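Local coordinates for farnesyl pyrophosphate synthase (Pseudomonas aeruginosa, PDB 3ZOU), which catalyses the chain-elongating condensation of geranyl diphosphate with isopentenyl diphosphate to give farnesyl diphosphate, the C15 precursor of larger isoprenoids, at residues A[209-214]-A[285-290]; A[193-198]-A[203-208]; A[80-85]-A[112-117]. All blocks are in the same frame, centred on the assembly; numbering follows the deposited sequence. Where two conformers were deposited one is given.

Overall arrangement
All three contacts join helices of a mostly helical subunit. Contacts 1 and 2 follow each other along helix 202-227, their centres 14 Å apart; contact 3 lies on the other side of the chain's centre, about 27 and 29 Å from them between centres. Contacts 1 and 3 are buried, whereas contact 2, at a helical turn-around, is partly buried. The chemistry varies with place. Contact 2 is aliphatic, with a serine-to-carbonyl hydrogen bond late in helix 171-196; contact 1 adds a buried tyrosine hydroxyl and supplies two residues of the benzoxazolone fragment's pocket; contact 3 joins alanine and valine packing to histidine, aspartates, magnesium ions and geranyl diphosphate, and reaches the second subunit.

Contact 1: residues A[209-214]-A[285-290]; sequences ERYAEA and RQLARY. With 6H6 (3-(2-oxo-1,3-benzoxazol-3(2H)-yl)propanoic acid), chain G.
Tyr211 reaches from helix 202-227 to Leu287 and Ala288 on helix 282-293, and these three buried residues make up the contact. The apolar part is sparse: 124 Å² is buried in all, and a single apolar pair forms. The CA atoms of Tyr211 and Ala288 remain 8.6 Å apart, and the phenol ring bridges that gap. With CG anti to the backbone N (chi1 168°), the ring projects toward the second helix. Its CE2 corner meets Ala288 CB obliquely at 4.2 Å.

The polar part is a single hydroxyl. Tyr211 OH is hydrogen-bonded to the carbonyl oxygen of Leu284, one turn before Ala288, so the buried group has a partner on the helix it touches. The Leu287 side chain crosses that of Tyr211 at about a right angle, and its CD2 lies 3.7 Å from Tyr211 OH. Both helices belong to the all-helical isoprenoid synthase fold, and helix 282-293 is the last of the chain; Leu51 of helix 47-58 touches both Tyr211 and Leu287.

Ligand contacts occupy another side of helix 282-293. Leu287 divides its two methyls between the tyrosine and the fragment 6H6, with CD1 3.9 Å from C4 of the benzo ring. The benzoxazolone lies over one face of the Tyr290 ring, with its ring oxygen O2 3.7 Å above the ring centre. Tyr290 CE2 lies 3.5 Å from fragment C3, and Tyr290 OH comes within 3.2 Å of fragment N1, a close contact of the stacked groups and not a hydrogen bond. Ile3 of helix 3-19 touches both Leu287 and Tyr290 and also belongs to this pocket.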
# COMPACT_ATOMS: atom_id res chain seq x y z
N GLU A 209 -16.87 0.15 -16.99
CA GLU A 209 -16.83 1.27 -16.03
C GLU A 209 -18.19 1.93 -15.73
O GLU A 209 -18.52 2.15 -14.57
CB GLU A 209 -15.78 2.28 -16.47
CG GLU A 209 -15.72 3.47 -15.53
CD GLU A 209 -14.68 4.48 -16.00
OE1 GLU A 209 -13.47 4.24 -15.78
OE2 GLU A 209 -15.09 5.47 -16.63
N ARG A 210 -19.01 2.10 -16.77
CA ARG A 210 -20.36 2.59 -16.58
C ARG A 210 -21.18 1.63 -15.70
O ARG A 210 -21.96 2.09 -14.84
CB ARG A 210 -21.03 2.84 -17.94
CG ARG A 210 -20.46 4.03 -18.64
CD ARG A 210 -21.45 4.45 -19.76
NE ARG A 210 -21.57 3.48 -20.80
CZ ARG A 210 -20.66 3.27 -21.75
NH1 ARG A 210 -19.51 3.96 -21.84
NH2 ARG A 210 -20.87 2.34 -22.65
N TYR A 211 -21.06 0.35 -16.00
CA TYR A 211 -21.71 -0.67 -15.20
C TYR A 211 -21.36 -0.49 -13.74
O TYR A 211 -22.20 -0.55 -12.85
CB TYR A 211 -21.36 -2.07 -15.77
CG TYR A 211 -21.75 -3.21 -14.84
CD1 TYR A 211 -20.91 -3.63 -13.84
CD2 TYR A 211 -22.99 -3.78 -14.90
CE1 TYR A 211 -21.23 -4.61 -12.95
CE2 TYR A 211 -23.37 -4.78 -13.99
CZ TYR A 211 -22.49 -5.21 -13.03
OH TYR A 211 -22.85 -6.16 -12.12
N ALA A 212 -20.05 -0.44 -13.49
CA ALA A 212 -19.53 -0.42 -12.13
C ALA A 212 -19.95 0.83 -11.36
O ALA A 212 -20.28 0.77 -10.21
CB ALA A 212 -18.00 -0.52 -12.22
N GLU A 213 -19.95 1.97 -12.04
CA GLU A 213 -20.45 3.19 -11.45
C GLU A 213 -21.88 3.08 -10.99
O GLU A 213 -22.24 3.45 -9.89
CB GLU A 213 -20.32 4.36 -12.45
CG GLU A 213 -18.91 4.75 -12.80
CD GLU A 213 -18.75 5.69 -14.01
OE1 GLU A 213 -19.63 5.76 -14.89
OE2 GLU A 213 -17.67 6.32 -14.11
N ALA A 214 -22.68 2.50 -11.87
CA ALA A 214 -24.09 2.33 -11.57
C ALA A 214 -24.37 1.37 -10.44
O ALA A 214 -25.16 1.67 -9.52
CB ALA A 214 -24.83 1.98 -12.86
N ARG A 285 -25.03 -9.03 -15.05
CA ARG A 285 -26.42 -8.60 -15.12
C ARG A 285 -27.24 -9.02 -13.90
O ARG A 285 -28.07 -8.27 -13.33
CB ARG A 285 -27.08 -9.13 -16.41
CG ARG A 285 -26.45 -8.60 -17.67
CD ARG A 285 -27.04 -9.27 -18.92
NE ARG A 285 -26.51 -8.68 -20.14
CZ ARG A 285 -25.74 -9.26 -21.04
NH1 ARG A 285 -25.44 -10.54 -20.97
NH2 ARG A 285 -25.28 -8.54 -22.02
N GLN A 286 -27.07 -10.29 -13.53
CA GLN A 286 -27.76 -10.86 -12.38
C GLN A 286 -27.42 -10.15 -11.06
O GLN A 286 -28.25 -9.98 -10.19
CB GLN A 286 -27.51 -12.37 -12.29
CG GLN A 286 -28.18 -13.14 -13.40
CD GLN A 286 -27.98 -14.66 -13.23
OE1 GLN A 286 -27.91 -15.16 -12.09
NE2 GLN A 286 -27.95 -15.37 -14.33
N LEU A 287 -26.15 -9.80 -10.92
CA LEU A 287 -25.73 -9.03 -9.76
C LEU A 287 -26.43 -7.68 -9.71
O LEU A 287 -26.89 -7.31 -8.66
CB LEU A 287 -24.20 -8.84 -9.77
CG LEU A 287 -23.71 -8.01 -8.58
CD1 LEU A 287 -23.84 -8.78 -7.29
CD2 LEU A 287 -22.25 -7.70 -8.86
N ALA A 288 -26.50 -7.00 -10.81
CA ALA A 288 -27.22 -5.72 -10.85
C ALA A 288 -28.65 -5.81 -10.38
O ALA A 288 -29.12 -4.97 -9.61
CB ALA A 288 -27.11 -5.06 -12.19
N ARG A 289 -29.33 -6.88 -10.85
CA ARG A 289 -30.70 -7.09 -10.35
C ARG A 289 -30.74 -7.45 -8.91
O ARG A 289 -31.60 -6.97 -8.13
CB ARG A 289 -31.36 -8.14 -11.24
CG ARG A 289 -31.43 -7.70 -12.68
CD ARG A 289 -32.40 -8.56 -13.51
NE ARG A 289 -32.29 -8.23 -14.91
CZ ARG A 289 -31.61 -8.95 -15.79
NH1 ARG A 289 -30.93 -10.01 -15.42
NH2 ARG A 289 -31.58 -8.56 -17.05
N TYR A 290 -29.87 -8.34 -8.46
CA TYR A 290 -29.84 -8.77 -7.07
C TYR A 290 -29.73 -7.58 -6.10
O TYR A 290 -30.39 -7.53 -5.07
CB TYR A 290 -28.66 -9.71 -6.82
CG TYR A 290 -28.42 -9.96 -5.38
CD1 TYR A 290 -29.17 -10.90 -4.67
CD2 TYR A 290 -27.40 -9.26 -4.70
CE1 TYR A 290 -28.97 -11.10 -3.31
CE2 TYR A 290 -27.22 -9.45 -3.35
CZ TYR A 290 -28.03 -10.37 -2.67
OH TYR A 290 -27.79 -10.57 -1.30
O 6H6 G . -26.69 -14.86 1.62
N1 6H6 G . -26.08 -13.14 -2.12
O1 6H6 G . -27.47 -14.49 -3.36
C2 6H6 G . -26.56 -13.64 -3.25
O2 6H6 G . -25.90 -13.09 -4.30
C3 6H6 G . -25.02 -12.20 -3.79
C4 6H6 G . -24.13 -11.37 -4.44
C5 6H6 G . -23.33 -10.58 -3.63
C6 6H6 G . -23.44 -10.62 -2.25
C7 6H6 G . -24.32 -11.45 -1.59
C8 6H6 G . -25.13 -12.24 -2.39
C9 6H6 G . -26.51 -13.54 -0.79
C10 6H6 G . -25.70 -14.84 -0.54
C11 6H6 G . -25.74 -15.29 0.93
OXT 6H6 G . -24.85 -16.08 1.29

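Contact 2: residues A[193-198]-A[203-208]; sequences GALASG and ASLAAL
Ala194 CB touches one methyl of each of two leucines of the following helix, 3.5 Å from Leu205 CD2 and 3.8 Å from Leu208 CD1, approached from directions about a right angle apart. Leu205 and Leu208 are three residues apart, so their side chains come from successive turns of helix 202-227. In Leu205, CG is anti to the carbonyl carbon (chi1 -67°), and the branched end approaches the alanine although the CB itself does not point at it. The other methyl, Leu205 CD1, makes only a loose approach to Leu195 CD2, at 4.5 Å. The small methyl of Ala194 lets the backbones come close: Ala194 CA lies 7.1 Å from Leu205 CA.

Next outward is the last part of helix 171-196. Ala194 O accepts from Ser197 N and from Ser197 OG; the hydroxyl lies 2.7 Å away in the carbonyl plane, with a C=O...O angle of 150°. Ser197 OG is also bonded to Arg199 N, linking the Ala194 carbonyl to the connection, and Gly198 leaves the helical path with a positive phi of 81°. Leu59 touches Ala194, Ser197 and Ser204. A short link thus reverses the chain between two packed helices, as in an alpha-alpha hairpin.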
# COMPACT_ATOMS: atom_id res chain seq x y z
N GLY A 193 -10.48 -7.26 -13.33
CA GLY A 193 -10.95 -8.55 -13.91
C GLY A 193 -10.98 -8.45 -15.42
O GLY A 193 -10.57 -9.39 -16.11
N ALA A 194 -11.39 -7.31 -15.95
CA ALA A 194 -11.45 -7.10 -17.40
C ALA A 194 -10.04 -7.18 -17.98
O ALA A 194 -9.77 -7.77 -19.00
CB ALA A 194 -12.12 -5.79 -17.73
N LEU A 195 -9.06 -6.56 -17.29
CA LEU A 195 -7.71 -6.62 -17.78
C LEU A 195 -7.17 -8.05 -17.78
O LEU A 195 -6.40 -8.40 -18.66
CB LEU A 195 -6.83 -5.65 -16.91
CG LEU A 195 -7.02 -4.15 -17.16
CD1 LEU A 195 -6.43 -3.36 -16.03
CD2 LEU A 195 -6.45 -3.72 -18.51
N ALA A 196 -7.51 -8.81 -16.76
CA ALA A 196 -7.09 -10.17 -16.57
C ALA A 196 -7.65 -11.06 -17.68
O ALA A 196 -7.08 -12.13 -17.88
CB ALA A 196 -7.54 -10.74 -15.23
N SER A 197 -8.71 -10.65 -18.33
CA SER A 197 -9.28 -11.48 -19.45
C SER A 197 -8.28 -11.64 -20.61
O SER A 197 -8.38 -12.63 -21.36
CB SER A 197 -10.53 -10.87 -20.02
OG SER A 197 -10.31 -9.71 -20.79
N GLY A 198 -7.40 -10.65 -20.83
CA GLY A 198 -6.52 -10.62 -22.00
C GLY A 198 -7.22 -10.09 -23.24
O GLY A 198 -6.59 -10.01 -24.28
N ALA A 203 -13.49 0.37 -25.62
CA ALA A 203 -14.92 0.48 -25.55
C ALA A 203 -15.48 -0.49 -24.49
O ALA A 203 -16.40 -0.11 -23.79
CB ALA A 203 -15.52 0.19 -26.91
N SER A 204 -14.99 -1.71 -24.45
CA SER A 204 -15.52 -2.64 -23.42
C SER A 204 -15.16 -2.20 -22.02
O SER A 204 -15.98 -2.32 -21.09
CB SER A 204 -15.05 -4.04 -23.61
OG SER A 204 -15.57 -4.58 -24.79
N LEU A 205 -13.94 -1.69 -21.86
CA LEU A 205 -13.58 -1.12 -20.55
C LEU A 205 -14.44 0.03 -20.12
O LEU A 205 -14.83 0.14 -18.99
CB LEU A 205 -12.12 -0.71 -20.53
CG LEU A 205 -11.11 -1.85 -20.62
CD1 LEU A 205 -9.66 -1.34 -20.58
CD2 LEU A 205 -11.27 -2.87 -19.50
N ALA A 206 -14.80 0.91 -21.04
CA ALA A 206 -15.60 2.04 -20.73
C ALA A 206 -17.01 1.57 -20.32
O ALA A 206 -17.63 2.14 -19.41
CB ALA A 206 -15.66 2.99 -21.93
N ALA A 207 -17.55 0.61 -21.08
CA ALA A 207 -18.85 0.07 -20.74
C ALA A 207 -18.88 -0.56 -19.39
O ALA A 207 -19.80 -0.37 -18.63
CB ALA A 207 -19.26 -0.96 -21.80
N LEU A 208 -17.86 -1.33 -19.11
CA LEU A 208 -17.75 -1.97 -17.80
C LEU A 208 -17.57 -0.97 -16.70
O LEU A 208 -18.09 -1.13 -15.58
CB LEU A 208 -16.64 -3.05 -17.83
CG LEU A 208 -16.96 -4.38 -18.50
CD1 LEU A 208 -15.70 -5.17 -18.69
CD2 LEU A 208 -18.00 -5.22 -17.75

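Contact 3: residues A[80-85]-A[112-117]; sequences SLVHDD and LAADGL. With MG (magnesium ion), chain D; MG (magnesium ion), chain C; GPP (geranyl diphosphate), chain E.
The first aspartate-rich motif of prenyl synthases, DDxxxxD, starts on helix 67-85 with Asp84 and Asp85, and the same helix uses Val82 and His83 to pack on helix 107-126. The short helical segments run nearly antiparallel, 153° between directions, with axes 8.9 Å apart. Ala114 CB is the shared partner of Val82 and His83, 3.8 Å from Val82 CG1 and 3.4 Å from His83 NE2, which it meets obliquely to the ring. Val82 CG1 is carried toward it by standing anti to the backbone N (chi1 173°). At the ring edge, His83 CE1 lies 3.2 Å from Asp115 OD1, in the plane of the imidazole, while the carboxylate is turned 88° from that plane. The two residues are not hydrogen-bonded within the subunit: His83 NE2 bonds to Ile111 O, and ND1 bonds to Asp115 OD2 of the second subunit, an exchange that is reciprocal across the dimer.

The side of helix 67-85 turned from helix 107-126 carries Ser80 and Asp84 of the substrate site. Asp84 bridges two magnesium ions, OD2 to one at 2.1 Å and OD1 to the other at 2.2 Å, and diphosphate oxygen O1A of geranyl diphosphate also binds both; Asp90 completes these sites. Asp85 OD1 takes a hydrogen bond from a magnesium-bound water and pairs with Arg95. His83 borders both sides, since its CB lies 3.7 Å from C9 of the prenyl chain. With both ring nitrogens of His83 set against oxygen acceptors, one of them on the second subunit, the rotation of the ring is fixed and the wall of the substrate pocket is tied to the dimer interface.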
# COMPACT_ATOMS: atom_id res chain seq x y z
N SER A 80 -9.07 -1.72 4.57
CA SER A 80 -9.84 -0.48 4.79
C SER A 80 -10.83 -0.62 5.90
O SER A 80 -10.98 0.31 6.70
CB SER A 80 -10.51 -0.04 3.48
OG SER A 80 -11.66 -0.80 3.23
N LEU A 81 -11.39 -1.81 6.09
CA LEU A 81 -12.40 -2.03 7.17
C LEU A 81 -11.70 -2.05 8.54
O LEU A 81 -12.24 -1.53 9.49
CB LEU A 81 -13.18 -3.33 6.89
CG LEU A 81 -14.04 -3.31 5.60
CD1 LEU A 81 -14.76 -4.66 5.55
CD2 LEU A 81 -14.92 -2.07 5.52
N VAL A 82 -10.51 -2.64 8.61
CA VAL A 82 -9.76 -2.65 9.87
C VAL A 82 -9.51 -1.22 10.30
O VAL A 82 -9.75 -0.91 11.47
CB VAL A 82 -8.47 -3.48 9.74
CG1 VAL A 82 -7.62 -3.33 10.99
CG2 VAL A 82 -8.78 -4.96 9.52
N HIS A 83 -9.00 -0.38 9.40
CA HIS A 83 -8.73 1.01 9.79
C HIS A 83 -10.02 1.75 10.12
O HIS A 83 -10.02 2.55 11.03
CB HIS A 83 -7.85 1.73 8.78
CG HIS A 83 -6.41 1.33 8.83
ND1 HIS A 83 -5.44 1.92 8.05
CD2 HIS A 83 -5.76 0.41 9.59
CE1 HIS A 83 -4.27 1.38 8.30
NE2 HIS A 83 -4.43 0.45 9.23
N ASP A 84 -11.07 1.53 9.34
CA ASP A 84 -12.38 2.19 9.56
C ASP A 84 -12.91 1.84 10.98
O ASP A 84 -13.56 2.68 11.60
CB ASP A 84 -13.37 1.73 8.52
CG ASP A 84 -14.74 2.37 8.66
OD1 ASP A 84 -14.90 3.61 8.39
OD2 ASP A 84 -15.67 1.67 9.08
N ASP A 85 -12.63 0.66 11.48
CA ASP A 85 -13.19 0.23 12.74
C ASP A 85 -12.44 0.85 13.93
O ASP A 85 -12.91 0.80 15.06
CB ASP A 85 -13.09 -1.29 12.86
CG ASP A 85 -14.10 -2.05 12.01
OD1 ASP A 85 -15.18 -1.52 11.71
OD2 ASP A 85 -13.81 -3.21 11.74
N LEU A 112 -1.15 -2.18 12.07
CA LEU A 112 -0.05 -2.83 11.38
C LEU A 112 -0.53 -3.98 10.45
O LEU A 112 -0.08 -4.05 9.30
CB LEU A 112 0.99 -3.40 12.38
CG LEU A 112 1.76 -2.30 13.10
CD1 LEU A 112 2.63 -2.96 14.16
CD2 LEU A 112 2.62 -1.52 12.13
N ALA A 113 -1.39 -4.88 10.93
CA ALA A 113 -1.93 -5.95 10.09
C ALA A 113 -2.51 -5.36 8.84
O ALA A 113 -2.28 -5.87 7.74
CB ALA A 113 -2.98 -6.76 10.83
N ALA A 114 -3.33 -4.35 9.00
CA ALA A 114 -3.96 -3.71 7.84
C ALA A 114 -2.96 -3.03 6.93
O ALA A 114 -3.03 -3.14 5.69
CB ALA A 114 -5.05 -2.79 8.28
N ASP A 115 -1.93 -2.37 7.47
CA ASP A 115 -0.88 -1.82 6.62
C ASP A 115 -0.18 -2.93 5.78
O ASP A 115 0.15 -2.67 4.61
CB ASP A 115 0.17 -1.12 7.50
CG ASP A 115 -0.27 0.20 8.06
OD1 ASP A 115 -1.23 0.80 7.61
OD2 ASP A 115 0.40 0.70 9.04
N GLY A 116 0.07 -4.10 6.39
CA GLY A 116 0.67 -5.22 5.72
C GLY A 116 -0.27 -5.80 4.66
O GLY A 116 0.21 -6.27 3.64
N LEU A 117 -1.58 -5.74 4.89
CA LEU A 117 -2.56 -6.21 3.87
C LEU A 117 -2.48 -5.31 2.67
O LEU A 117 -2.61 -5.77 1.56
CB LEU A 117 -3.98 -6.24 4.45
CG LEU A 117 -4.26 -7.32 5.51
CD1 LEU A 117 -5.62 -7.09 6.13
CD2 LEU A 117 -4.10 -8.70 4.96
MG MG D . -17.61 1.98 9.80
MG MG C . -16.81 4.67 8.50
C1 GPP E . -16.72 1.50 5.62
O1 GPP E . -17.73 2.53 5.58
C2 GPP E . -15.42 2.07 5.14
C3 GPP E . -15.05 2.05 3.84
C4 GPP E . -15.90 1.31 2.89
C5 GPP E . -13.76 2.58 3.37
C6 GPP E . -12.80 2.75 4.57
C7 GPP E . -11.61 3.43 4.08
C8 GPP E . -10.47 3.64 4.72
C9 GPP E . -10.08 3.18 6.14
C10 GPP E . -9.58 4.40 3.79
PA GPP E . -18.75 2.68 6.82
O1A GPP E . -17.94 3.06 8.09
O2A GPP E . -19.77 3.70 6.37
O3A GPP E . -19.42 1.22 6.78
PB GPP E . -19.41 0.06 7.90
O1B GPP E . -18.44 0.54 8.97
O2B GPP E . -20.83 -0.04 8.42
O3B GPP E . -18.94 -1.12 7.04
O HOH W 1 -17.00 0.85 11.43
O HOH W 2 -18.50 5.95 8.73
O HOH W 3 -16.67 5.39 6.40
O HOH W 4 -15.71 6.35 9.23
O HOH W 5 -19.37 2.40 10.77